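Local coordinates for protein glutathione transferase (Lolium rigidum, PDB 6ZB6) that probably catalyses the conjugation of glutathione to electrophilic xenobiotics, including herbicides, and binds the conjugate S-(p-nitrobenzyl)glutathione, at residues P44-L47 with A48-P51; K78-G82 with E83-L87; Y178-T182 with P183-L187. All blocks are in the same frame, centred on the assembly; numbering follows the deposited sequence.

Contact 1: P44-L47 with A48-P51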
loop_
_atom_site.group_PDB
_atom_site.type_symbol
_atom_site.label_atom_id
_atom_site.label_comp_id
_atom_site.label_asym_id
_atom_site.label_seq_id
_atom_site.Cartn_x
_atom_site.Cartn_y
_atom_site.Cartn_z
ATOM N N PRO A 44 21.484 -1.024 15.604
ATOM C CA PRO A 44 21.173 -2.142 16.515
ATOM C C PRO A 44 19.792 -2.012 17.129
ATOM O O PRO A 44 19.040 -2.994 17.192
ATOM C CB PRO A 44 22.287 -2.057 17.575
ATOM C CG PRO A 44 23.426 -1.375 16.877
ATOM C CD PRO A 44 22.770 -0.381 15.929
ATOM N N GLU A 45 19.422 -0.796 17.535
ATOM C CA GLU A 45 18.100 -0.559 18.106
ATOM C C GLU A 45 16.982 -0.980 17.153
ATOM O O GLU A 45 16.019 -1.632 17.565
ATOM C CB GLU A 45 17.957 0.914 18.479
ATOM C CG GLU A 45 16.579 1.287 18.988
ATOM C CD GLU A 45 16.414 2.787 19.170
ATOM O OE1 GLU A 45 17.315 3.539 18.734
ATOM O OE2 GLU A 45 15.393 3.206 19.759
ATOM N N HIS A 46 17.077 -0.607 15.873
ATOM C CA HIS A 46 15.977 -0.946 14.976
ATOM C C HIS A 46 15.999 -2.414 14.567
ATOM O O HIS A 46 14.937 -3.004 14.343
ATOM C CB HIS A 46 15.976 -0.067 13.717
ATOM C CG HIS A 46 14.765 -0.287 12.863
ATOM N ND1 HIS A 46 13.500 0.090 13.265
ATOM C CD2 HIS A 46 14.610 -0.903 11.664
ATOM C CE1 HIS A 46 12.624 -0.257 12.339
ATOM N NE2 HIS A 46 13.271 -0.866 11.359
ATOM N N LEU A 47 17.185 -3.017 14.468
ATOM C CA LEU A 47 17.271 -4.445 14.180
ATOM C C LEU A 47 16.573 -5.278 15.249
ATOM O O LEU A 47 16.138 -6.402 14.976
ATOM C CB LEU A 47 18.734 -4.858 14.054
ATOM C CG LEU A 47 19.436 -4.271 12.828
ATOM C CD1 LEU A 47 20.922 -4.619 12.804
ATOM C CD2 LEU A 47 18.748 -4.769 11.583
ATOM N N ALA A 48 16.449 -4.746 16.462
ATOM C CA ALA A 48 15.721 -5.443 17.515
ATOM C C ALA A 48 14.214 -5.350 17.324
ATOM O O ALA A 48 13.468 -6.098 17.967
ATOM C CB ALA A 48 16.123 -4.879 18.878
ATOM N N ARG A 49 13.755 -4.442 16.465
ATOM C CA ARG A 49 12.360 -4.318 16.060
ATOM C C ARG A 49 12.074 -5.061 14.760
ATOM O O ARG A 49 11.066 -5.761 14.652
ATOM C CB ARG A 49 11.998 -2.838 15.900
ATOM C CG ARG A 49 12.222 -2.041 17.161
ATOM C CD ARG A 49 11.813 -0.583 17.007
ATOM N NE ARG A 49 11.667 0.021 18.330
ATOM C CZ ARG A 49 12.387 1.049 18.772
ATOM N NH1 ARG A 49 13.301 1.612 17.986
ATOM N NH2 ARG A 49 12.182 1.519 19.996
ATOM N N ASN A 50 12.923 -4.893 13.754
ATOM C CA ASN A 50 12.802 -5.630 12.499
ATOM C C ASN A 50 14.178 -6.187 12.201
ATOM O O ASN A 50 15.080 -5.414 11.821
ATOM C CB ASN A 50 12.310 -4.761 11.340
ATOM C CG ASN A 50 12.165 -5.553 10.036
ATOM O OD1 ASN A 50 12.774 -6.608 9.862
ATOM N ND2 ASN A 50 11.324 -5.060 9.134
ATOM N N PRO A 51 14.386 -7.500 12.344
ATOM C CA PRO A 51 15.750 -8.046 12.254
ATOM C C PRO A 51 16.311 -8.017 10.852
ATOM O O PRO A 51 17.518 -8.215 10.682
ATOM C CB PRO A 51 15.590 -9.487 12.781
ATOM C CG PRO A 51 14.147 -9.845 12.474
ATOM C CD PRO A 51 13.355 -8.548 12.476
#
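The C-terminal end of the short helix 44-47 is where H46 hands its backbone carbonyl to two residues of the following loop, R49 and N50. The O of H46 takes the N of N50 at 2.8 Å, in a bond that runs almost straight out along C=O (166°), while the N of R49 reaches the same oxygen from well above the carbonyl plane. Just before it, A48 N keeps an i+4 bond to P44 O, 3.2 Å long. H46 O alone thus serves both an i+3 and an i+4 donor, for E45 O receives only a weak bond from A48 N.

This turn belongs to the N-terminal domain, of thioredoxin-like fold, and leads toward strand 57-60. On its outer side E45 and R49 lie next to each other and point the same way, both chains stretched out, and close a salt bridge from R49 NH1 to E45 OE2 of 3.2 Å. The carboxylate oxygen is met from above its plane (51° out), whereas it stands at the edge of the guanidinium, somewhat tilted from that group's plane. The inner side is carried by H46. With CG anti to the backbone N (chi1 -173°) the imidazole is swung among F7, M34 and A57, where NE2 is bonded to Q54 O; the buried ring thus ties the helix to the loop ahead of the strand. N50 CB approaches that same NE2 obliquely, at 4.0 Å, and its OD1 reaches forward to F52 N, an Asx turn. The N50 side chain lies about 6 Å from the bound glutathione conjugate. Two CA-H...O contacts join L47 to the loop: L47 CA to N50 O at 3.4 Å, and P51 CA to L47 O at 3.2 Å.

Contact 2: K78-G82 with E83-L87. With NA (sodium ion), chain L.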
loop_
_atom_site.group_PDB
_atom_site.type_symbol
_atom_site.label_atom_id
_atom_site.label_comp_id
_atom_site.label_asym_id
_atom_site.label_seq_id
_atom_site.Cartn_x
_atom_site.Cartn_y
_atom_site.Cartn_z
ATOM N N LYS A 78 -7.452 -6.312 16.054
ATOM C CA LYS A 78 -7.477 -5.713 17.386
ATOM C C LYS A 78 -8.600 -4.693 17.508
ATOM O O LYS A 78 -9.352 -4.694 18.489
ATOM C CB LYS A 78 -6.130 -5.059 17.699
ATOM C CG LYS A 78 -6.064 -4.455 19.106
ATOM C CD LYS A 78 -4.804 -3.643 19.309
ATOM C CE LYS A 78 -4.686 -3.193 20.752
ATOM N NZ LYS A 78 -3.843 -1.986 20.843
ATOM N N TYR A 79 -8.752 -3.829 16.502
ATOM C CA TYR A 79 -9.715 -2.740 16.574
ATOM C C TYR A 79 -11.018 -3.056 15.859
ATOM O O TYR A 79 -11.771 -2.132 15.547
ATOM C CB TYR A 79 -9.099 -1.456 16.015
ATOM C CG TYR A 79 -7.920 -0.991 16.834
ATOM C CD1 TYR A 79 -8.104 -0.347 18.051
ATOM C CD2 TYR A 79 -6.622 -1.214 16.398
ATOM C CE1 TYR A 79 -7.022 0.072 18.805
ATOM C CE2 TYR A 79 -5.539 -0.800 17.139
ATOM C CZ TYR A 79 -5.739 -0.159 18.338
ATOM O OH TYR A 79 -4.648 0.243 19.072
ATOM N N LYS A 80 -11.301 -4.336 15.606
ATOM C CA LYS A 80 -12.476 -4.756 14.847
ATOM C C LYS A 80 -13.710 -3.995 15.315
ATOM O O LYS A 80 -14.135 -4.140 16.468
ATOM C CB LYS A 80 -12.682 -6.272 14.961
ATOM C CG LYS A 80 -13.891 -6.802 14.199
ATOM C CD LYS A 80 -13.762 -6.587 12.687
ATOM C CE LYS A 80 -14.995 -7.100 11.937
ATOM N NZ LYS A 80 -16.225 -6.280 12.172
ATOM N N THR A 81 -14.252 -3.155 14.426
ATOM C CA THR A 81 -15.251 -2.161 14.806
ATOM C C THR A 81 -16.652 -2.754 14.824
ATOM O O THR A 81 -17.394 -2.586 15.795
ATOM C CB THR A 81 -15.213 -0.966 13.839
ATOM O OG1 THR A 81 -13.895 -0.405 13.789
ATOM C CG2 THR A 81 -16.191 0.104 14.293
ATOM N N GLY A 82 -17.029 -3.447 13.753
ATOM C CA GLY A 82 -18.423 -3.733 13.483
ATOM C C GLY A 82 -18.934 -2.809 12.394
ATOM O O GLY A 82 -19.674 -3.230 11.499
ATOM N N GLU A 83 -18.532 -1.537 12.469
ATOM C CA GLU A 83 -18.756 -0.584 11.388
ATOM C C GLU A 83 -17.852 -0.850 10.186
ATOM O O GLU A 83 -18.206 -0.472 9.063
ATOM C CB GLU A 83 -18.543 0.844 11.911
ATOM C CG GLU A 83 -18.462 1.947 10.860
ATOM C CD GLU A 83 -17.750 3.191 11.378
ATOM O OE1 GLU A 83 -17.632 3.347 12.615
ATOM O OE2 GLU A 83 -17.304 4.015 10.550
ATOM N N VAL A 84 -16.700 -1.494 10.392
ATOM C CA VAL A 84 -15.728 -1.769 9.336
ATOM C C VAL A 84 -15.362 -3.246 9.395
ATOM O O VAL A 84 -14.959 -3.747 10.449
ATOM C CB VAL A 84 -14.463 -0.900 9.481
ATOM C CG1 VAL A 84 -13.723 -0.795 8.156
ATOM C CG2 VAL A 84 -14.818 0.481 10.016
ATOM N N ASP A 85 -15.512 -3.943 8.270
ATOM C CA ASP A 85 -15.098 -5.342 8.144
ATOM C C ASP A 85 -14.343 -5.477 6.824
ATOM O O ASP A 85 -14.947 -5.744 5.782
ATOM C CB ASP A 85 -16.293 -6.281 8.210
ATOM C CG ASP A 85 -15.884 -7.749 8.223
ATOM O OD1 ASP A 85 -14.695 -8.054 8.491
ATOM O OD2 ASP A 85 -16.763 -8.600 7.966
ATOM N N LEU A 86 -13.026 -5.281 6.875
ATOM C CA LEU A 86 -12.203 -5.357 5.674
ATOM C C LEU A 86 -11.666 -6.754 5.410
ATOM O O LEU A 86 -11.250 -7.039 4.280
ATOM C CB LEU A 86 -11.037 -4.369 5.772
ATOM C CG LEU A 86 -11.475 -2.902 5.741
ATOM C CD1 LEU A 86 -10.345 -1.958 6.113
ATOM C CD2 LEU A 86 -12.023 -2.564 4.349
ATOM N N LEU A 87 -11.667 -7.634 6.414
ATOM C CA LEU A 87 -11.128 -8.978 6.241
ATOM C C LEU A 87 -12.195 -10.033 5.983
ATOM O O LEU A 87 -11.880 -11.077 5.398
ATOM C CB LEU A 87 -10.305 -9.380 7.473
ATOM C CG LEU A 87 -9.030 -8.551 7.683
ATOM C CD1 LEU A 87 -8.334 -8.930 8.984
ATOM C CD2 LEU A 87 -8.066 -8.687 6.505
HETATM NA NA NA L . -12.292 -7.300 9.296
HETATM O O HOH W 1 -11.597 -4.841 9.284
HETATM O O HOH W 2 -13.611 -9.752 9.816
#
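K80 reaches across the loop to V84 and D85, and its side chain can be followed atom by atom. CB sends CG off anti to the backbone N, and a bend at chi2 (63°) then turns the chain toward the sodium ion, so that CD stands 3.8 Å from the metal. CE continues past the carboxylate, 3.6 Å from D85 OD1. A second bend, at chi4, swings NZ away from that oxygen and onto the backbone, where it makes a weak hydrogen bond of 3.3 Å to V84 O. The ammonium and the carboxylate are thus near neighbours without a salt bridge.

D85 OD1 is otherwise engaged, as a ligand of the sodium at 2.6 Å. The same oxygen takes a hydrogen bond from R88 N. Two waters add to the metal shell, and the one 2.5 Å from the sodium takes a hydrogen bond from L86 N. L87 lines the site with its CB. Further out, T81 CG2 lies close to E83 CB, though this exposed bend around G82 is poorly ordered. The whole is a surface sodium site seen in this crystal, bound by one aspartate oxygen and two waters, in the linker between helix 68-78 of the thioredoxin-like domain and helix 92-127.

Contact 3: Y178-T182 with P183-L187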
loop_
_atom_site.group_PDB
_atom_site.type_symbol
_atom_site.label_atom_id
_atom_site.label_comp_id
_atom_site.label_asym_id
_atom_site.label_seq_id
_atom_site.Cartn_x
_atom_site.Cartn_y
_atom_site.Cartn_z
ATOM N N TYR A 178 1.970 6.292 -5.787
ATOM C CA TYR A 178 3.217 6.835 -6.321
ATOM C C TYR A 178 3.325 6.629 -7.825
ATOM O O TYR A 178 3.889 7.483 -8.528
ATOM C CB TYR A 178 4.419 6.215 -5.605
ATOM C CG TYR A 178 4.690 6.841 -4.251
ATOM C CD1 TYR A 178 4.724 8.222 -4.101
ATOM C CD2 TYR A 178 4.914 6.054 -3.124
ATOM C CE1 TYR A 178 4.963 8.810 -2.872
ATOM C CE2 TYR A 178 5.157 6.633 -1.881
ATOM C CZ TYR A 178 5.183 8.016 -1.760
ATOM O OH TYR A 178 5.421 8.616 -0.528
ATOM N N PHE A 179 2.788 5.518 -8.339
ATOM C CA PHE A 179 2.713 5.338 -9.790
ATOM C C PHE A 179 2.017 6.524 -10.454
ATOM O O PHE A 179 2.417 6.966 -11.543
ATOM C CB PHE A 179 1.983 4.026 -10.114
ATOM C CG PHE A 179 1.825 3.759 -11.596
ATOM C CD1 PHE A 179 2.821 3.099 -12.307
ATOM C CD2 PHE A 179 0.678 4.157 -12.270
ATOM C CE1 PHE A 179 2.675 2.849 -13.667
ATOM C CE2 PHE A 179 0.527 3.918 -13.645
ATOM C CZ PHE A 179 1.532 3.264 -14.341
ATOM N N MET A 180 0.983 7.071 -9.804
ATOM C CA MET A 180 0.276 8.227 -10.351
ATOM C C MET A 180 1.139 9.477 -10.400
ATOM O O MET A 180 0.719 10.476 -10.999
ATOM C CB MET A 180 -0.999 8.512 -9.547
ATOM C CG MET A 180 -2.060 7.414 -9.639
ATOM S SD MET A 180 -2.426 6.945 -11.350
ATOM C CE MET A 180 -3.068 5.287 -11.144
ATOM N N ALA A 181 2.331 9.446 -9.808
ATOM C CA ALA A 181 3.281 10.540 -9.923
ATOM C C ALA A 181 4.346 10.294 -10.980
ATOM O O ALA A 181 5.220 11.147 -11.171
ATOM C CB ALA A 181 3.948 10.808 -8.573
ATOM N N THR A 182 4.302 9.166 -11.670
ATOM C CA THR A 182 5.285 8.871 -12.702
ATOM C C THR A 182 4.796 9.385 -14.045
ATOM O O THR A 182 3.640 9.788 -14.187
ATOM C CB THR A 182 5.531 7.374 -12.773
ATOM O OG1 THR A 182 4.397 6.754 -13.392
ATOM C CG2 THR A 182 5.793 6.783 -11.346
ATOM N N PRO A 183 5.645 9.347 -15.075
ATOM C CA PRO A 183 5.178 9.729 -16.419
ATOM C C PRO A 183 4.081 8.833 -16.969
ATOM O O PRO A 183 3.506 9.162 -18.015
ATOM C CB PRO A 183 6.450 9.629 -17.273
ATOM C CG PRO A 183 7.560 9.892 -16.310
ATOM C CD PRO A 183 7.113 9.186 -15.043
ATOM N N HIS A 184 3.751 7.733 -16.296
ATOM C CA HIS A 184 2.819 6.747 -16.824
ATOM C C HIS A 184 1.467 6.800 -16.130
ATOM O O HIS A 184 0.665 5.871 -16.266
ATOM C CB HIS A 184 3.453 5.359 -16.723
ATOM C CG HIS A 184 4.811 5.312 -17.340
ATOM N ND1 HIS A 184 5.010 5.435 -18.699
ATOM C CD2 HIS A 184 6.043 5.243 -16.783
ATOM C CE1 HIS A 184 6.305 5.402 -18.956
ATOM N NE2 HIS A 184 6.953 5.285 -17.811
ATOM N N ALA A 185 1.190 7.895 -15.420
ATOM C CA ALA A 185 -0.036 8.012 -14.638
ATOM C C ALA A 185 -1.293 7.989 -15.491
ATOM O O ALA A 185 -2.367 7.676 -14.972
ATOM C CB ALA A 185 -0.010 9.297 -13.817
ATOM N N ALA A 186 -1.200 8.325 -16.778
ATOM C CA ALA A 186 -2.401 8.258 -17.604
ATOM C C ALA A 186 -2.785 6.828 -17.984
ATOM O O ALA A 186 -3.869 6.636 -18.545
ATOM C CB ALA A 186 -2.227 9.132 -18.863
ATOM N N LEU A 187 -1.975 5.818 -17.632
ATOM C CA LEU A 187 -2.264 4.442 -18.036
ATOM C C LEU A 187 -3.670 4.016 -17.634
ATOM O O LEU A 187 -4.398 3.405 -18.428
ATOM C CB LEU A 187 -1.240 3.481 -17.414
ATOM C CG LEU A 187 -1.320 2.012 -17.849
ATOM C CD1 LEU A 187 -1.214 1.899 -19.362
ATOM C CD2 LEU A 187 -0.231 1.176 -17.157
#
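T182 and H184 form an ST turn in the loop leaving helix 173-179, in the helical C-terminal domain of the transferase: T182 OG1 accepts the N of H184 at 3.1 Å. Two type I beta turns run through the same loop, F179 to T182 and then T182 to A185, and the second is closed by a weak bond from A185 N to T182 O.

The tight part lies on the inner side. Here the F179 ring, its CG anti to the backbone N (chi1 179°), extends toward H184 and L187. The H184 side chain crosses it at about a right angle, with CB 3.7 Å from F179 CZ, and the backbone O of H184 comes within 3.3 Å of CE2, oblique to the ring. L187 CD2 touches CZ as well, at 3.9 Å. L113 and I116 of helix 92-127 pack on this ring, and V136 and L140 of helix 133-156 on H184. Close contacts continue along the backbone: A185 CB sits 3.1 Å from M180 O, and P183 CD presses on T182 CB at 3.3 Å.

The other side is looser. A186 is exposed, as is the ring of P183 beyond CD, and the M180 side chain meets the loop by its SD, 3.7 Å from A185 O.

The T182 hydroxyl ties F179 to the loop. Its chi1 of 74° places OG1 between the backbone N and the carbonyl carbon, over the F179 face near the rim; from there OG1 donates to F179 O, in the carbonyl plane and on a lone pair, at 2.7 Å.

Overall arrangement
The three contacts are local turns, each at or just beyond the end of a helix, and they follow one another along the chain in the order 1, 2, 3. Contact 1 ends helix 44-47 in the thioredoxin-like domain, beside the mixed four-stranded sheet; contact 2 follows helix 68-78 and leads to helix 92-127; contact 3 follows helix 173-179 in the helical domain. Their centres are 30 to 34 Å apart and none touches another, the nearest atoms of contacts 1 and 2 being about 16 Å apart. Contact 3 lies across the chain's centre from both others. Helix ends are thus finished separately round the two-domain fold, and contact 1 lies closer to the bound glutathione conjugate than contact 3.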